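Local atomic coordinates of amino acid ABC transporter, periplasmic amino acid-binding protein, putative (PDB entry 4I62), a protein that binds L-arginine and probably delivers it, as the substrate-binding component, to an amino acid ABC transporter. Residues Phe52-Val57 and Gln63-Asp68. Sequence-based numbering, arbitrary orientation.
Sequences FEYQKV and QIVGSD
Tyr54 and Lys56 face Val65 and Gln63 as the two antiparallel hydrogen-bonded pairs of a beta hairpin, with Gln55 and Ile64 forming the non-hydrogen-bonded pair between them. Tyr54 N reaches Val65 O and Val65 N returns to Tyr54 O, each at 2.9 Å; Lys56 and Gln63 exchange a second pair of backbone bonds. CA-H...O contacts, such as Ile64 CA to Tyr54 O, fill in between. Beyond Val65 the second strand gives way to the helix 67-79, for which Gly66 is the N-cap residue, and one more bond carries the link onto its first turn: Asp68 N donates to Phe52 O over 2.9 Å, in the carbonyl plane and on a lone pair.

Apolar contact gathers on the face bearing Tyr54, Lys56 and Val65. Val65 CG2 sits over the Tyr54 ring, offset toward its rim, in a CH-pi contact 3.7 Å from the centroid; it also meets Lys56 CB at 3.7 Å. With CG between its backbone N and carbonyl carbon (chi1 59°), Tyr54 puts one ring face against Val65 CG2 and brings CE1 to 3.9 Å from Gly66 CA. Lys56 NZ bonds to Ala265 O, tying this face to the helix 254-265.

Near the bound arginine, two carboxylates meet with their planes 29° apart, Glu53 OE1 lying 2.5 Å from Asp68 OD2. The bend of Glu53 at chi2 (-86°) turns its acid group toward Asp68, while OE2 hydrogen-bonds the ligand's NH1. Asp68 OD2 also accepts from Gly108 N. So short an oxygen-oxygen separation suggests that one of the two acids is probably protonated, consistent with Asp68 acting as a second-shell residue that holds Glu53 toward the arginine guanidinium.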
loop_
_atom_site.group_PDB
_atom_site.type_symbol
_atom_site.label_atom_id
_atom_site.label_comp_id
_atom_site.label_asym_id
_atom_site.label_seq_id
_atom_site.Cartn_x
_atom_site.Cartn_y
_atom_site.Cartn_z
ATOM N N PHE A 52 -3.211 5.772 -1.521
ATOM C CA PHE A 52 -3.638 5.262 -0.207
ATOM C C PHE A 52 -3.069 6.080 0.950
ATOM O O PHE A 52 -3.812 6.505 1.864
ATOM C CB PHE A 52 -3.308 3.769 -0.118
ATOM C CG PHE A 52 -4.016 2.994 -1.184
ATOM C CD1 PHE A 52 -5.371 2.705 -1.041
ATOM C CD2 PHE A 52 -3.380 2.687 -2.388
ATOM C CE1 PHE A 52 -6.069 2.085 -2.057
ATOM C CE2 PHE A 52 -4.093 2.080 -3.412
ATOM C CZ PHE A 52 -5.429 1.783 -3.245
ATOM N N GLU A 53 -1.756 6.320 0.942
ATOM C CA GLU A 53 -1.121 7.222 1.922
ATOM C C GLU A 53 0.124 7.817 1.282
ATOM O O GLU A 53 0.918 7.086 0.678
ATOM C CB GLU A 53 -0.780 6.516 3.236
ATOM C CG GLU A 53 -0.045 5.185 3.077
ATOM C CD GLU A 53 -0.961 4.004 2.872
ATOM O OE1 GLU A 53 -2.101 4.107 3.436
ATOM O OE2 GLU A 53 -0.593 2.984 2.227
ATOM N N TYR A 54 0.312 9.118 1.452
ATOM C CA TYR A 54 1.448 9.787 0.840
ATOM C C TYR A 54 1.645 11.106 1.560
ATOM O O TYR A 54 0.815 11.550 2.360
ATOM C CB TYR A 54 1.231 9.966 -0.674
ATOM C CG TYR A 54 0.006 10.777 -1.088
ATOM C CD1 TYR A 54 -1.252 10.164 -1.148
ATOM C CD2 TYR A 54 0.108 12.130 -1.454
ATOM C CE1 TYR A 54 -2.356 10.854 -1.568
ATOM C CE2 TYR A 54 -1.017 12.837 -1.845
ATOM C CZ TYR A 54 -2.236 12.197 -1.904
ATOM O OH TYR A 54 -3.370 12.876 -2.302
ATOM N N GLN A 55 2.780 11.734 1.269
ATOM C CA GLN A 55 3.090 13.054 1.805
ATOM C C GLN A 55 2.761 14.110 0.778
ATOM O O GLN A 55 3.211 14.032 -0.383
ATOM C CB GLN A 55 4.559 13.168 2.207
ATOM C CG GLN A 55 4.982 12.250 3.338
ATOM C CD GLN A 55 6.404 12.518 3.778
ATOM O OE1 GLN A 55 6.671 13.489 4.486
ATOM N NE2 GLN A 55 7.327 11.674 3.346
ATOM N N LYS A 56 2.004 15.109 1.200
ATOM C CA LYS A 56 1.629 16.201 0.324
ATOM C C LYS A 56 2.107 17.484 0.973
ATOM O O LYS A 56 1.883 17.687 2.168
ATOM C CB LYS A 56 0.098 16.221 0.187
ATOM C CG LYS A 56 -0.436 17.267 -0.759
ATOM C CD LYS A 56 -1.954 17.118 -0.903
ATOM C CE LYS A 56 -2.577 18.246 -1.730
ATOM N NZ LYS A 56 -1.929 18.331 -3.083
ATOM N N VAL A 57 2.717 18.398 0.223
ATOM C CA VAL A 57 3.074 19.685 0.800
ATOM C C VAL A 57 1.819 20.551 0.864
ATOM O O VAL A 57 1.142 20.800 -0.154
ATOM C CB VAL A 57 4.179 20.383 0.004
ATOM C CG1 VAL A 57 4.707 21.577 0.793
ATOM C CG2 VAL A 57 5.285 19.388 -0.320
ATOM N N GLN A 63 2.406 16.885 4.849
ATOM C CA GLN A 63 1.299 16.331 5.624
ATOM C C GLN A 63 0.982 14.945 5.086
ATOM O O GLN A 63 1.011 14.744 3.871
ATOM C CB GLN A 63 0.060 17.205 5.425
ATOM C CG GLN A 63 0.156 18.567 6.099
ATOM C CD GLN A 63 -0.353 18.528 7.519
ATOM O OE1 GLN A 63 0.271 17.935 8.396
ATOM N NE2 GLN A 63 -1.482 19.178 7.759
ATOM N N ILE A 64 0.678 13.993 5.964
ATOM C CA ILE A 64 0.273 12.655 5.539
ATOM C C ILE A 64 -1.201 12.665 5.209
ATOM O O ILE A 64 -2.040 13.007 6.068
ATOM C CB ILE A 64 0.566 11.623 6.622
ATOM C CG1 ILE A 64 2.063 11.526 6.884
ATOM C CG2 ILE A 64 0.043 10.241 6.212
ATOM C CD1 ILE A 64 2.434 10.694 8.104
ATOM N N VAL A 65 -1.528 12.273 3.978
ATOM C CA VAL A 65 -2.888 12.296 3.473
ATOM C C VAL A 65 -3.127 11.042 2.636
ATOM O O VAL A 65 -2.188 10.319 2.311
ATOM C CB VAL A 65 -3.133 13.551 2.590
ATOM C CG1 VAL A 65 -2.941 14.833 3.384
ATOM C CG2 VAL A 65 -2.232 13.545 1.390
ATOM N N GLY A 66 -4.383 10.800 2.284
ATOM C CA GLY A 66 -4.734 9.752 1.337
ATOM C C GLY A 66 -5.998 8.996 1.726
ATOM O O GLY A 66 -6.577 9.212 2.813
ATOM N N SER A 67 -6.433 8.080 0.859
ATOM C CA SER A 67 -7.691 7.404 1.123
ATOM C C SER A 67 -7.650 6.533 2.373
ATOM O O SER A 67 -8.679 6.376 3.039
ATOM C CB SER A 67 -8.119 6.582 -0.086
ATOM O OG SER A 67 -7.156 5.609 -0.429
ATOM N N ASP A 68 -6.489 5.966 2.721
ATOM C CA ASP A 68 -6.392 5.165 3.930
ATOM C C ASP A 68 -6.452 6.071 5.167
ATOM O O ASP A 68 -6.889 5.633 6.234
ATOM C CB ASP A 68 -5.061 4.384 3.990
ATOM C CG ASP A 68 -5.084 3.049 3.255
ATOM O OD1 ASP A 68 -6.164 2.577 2.863
ATOM O OD2 ASP A 68 -3.980 2.443 3.139
#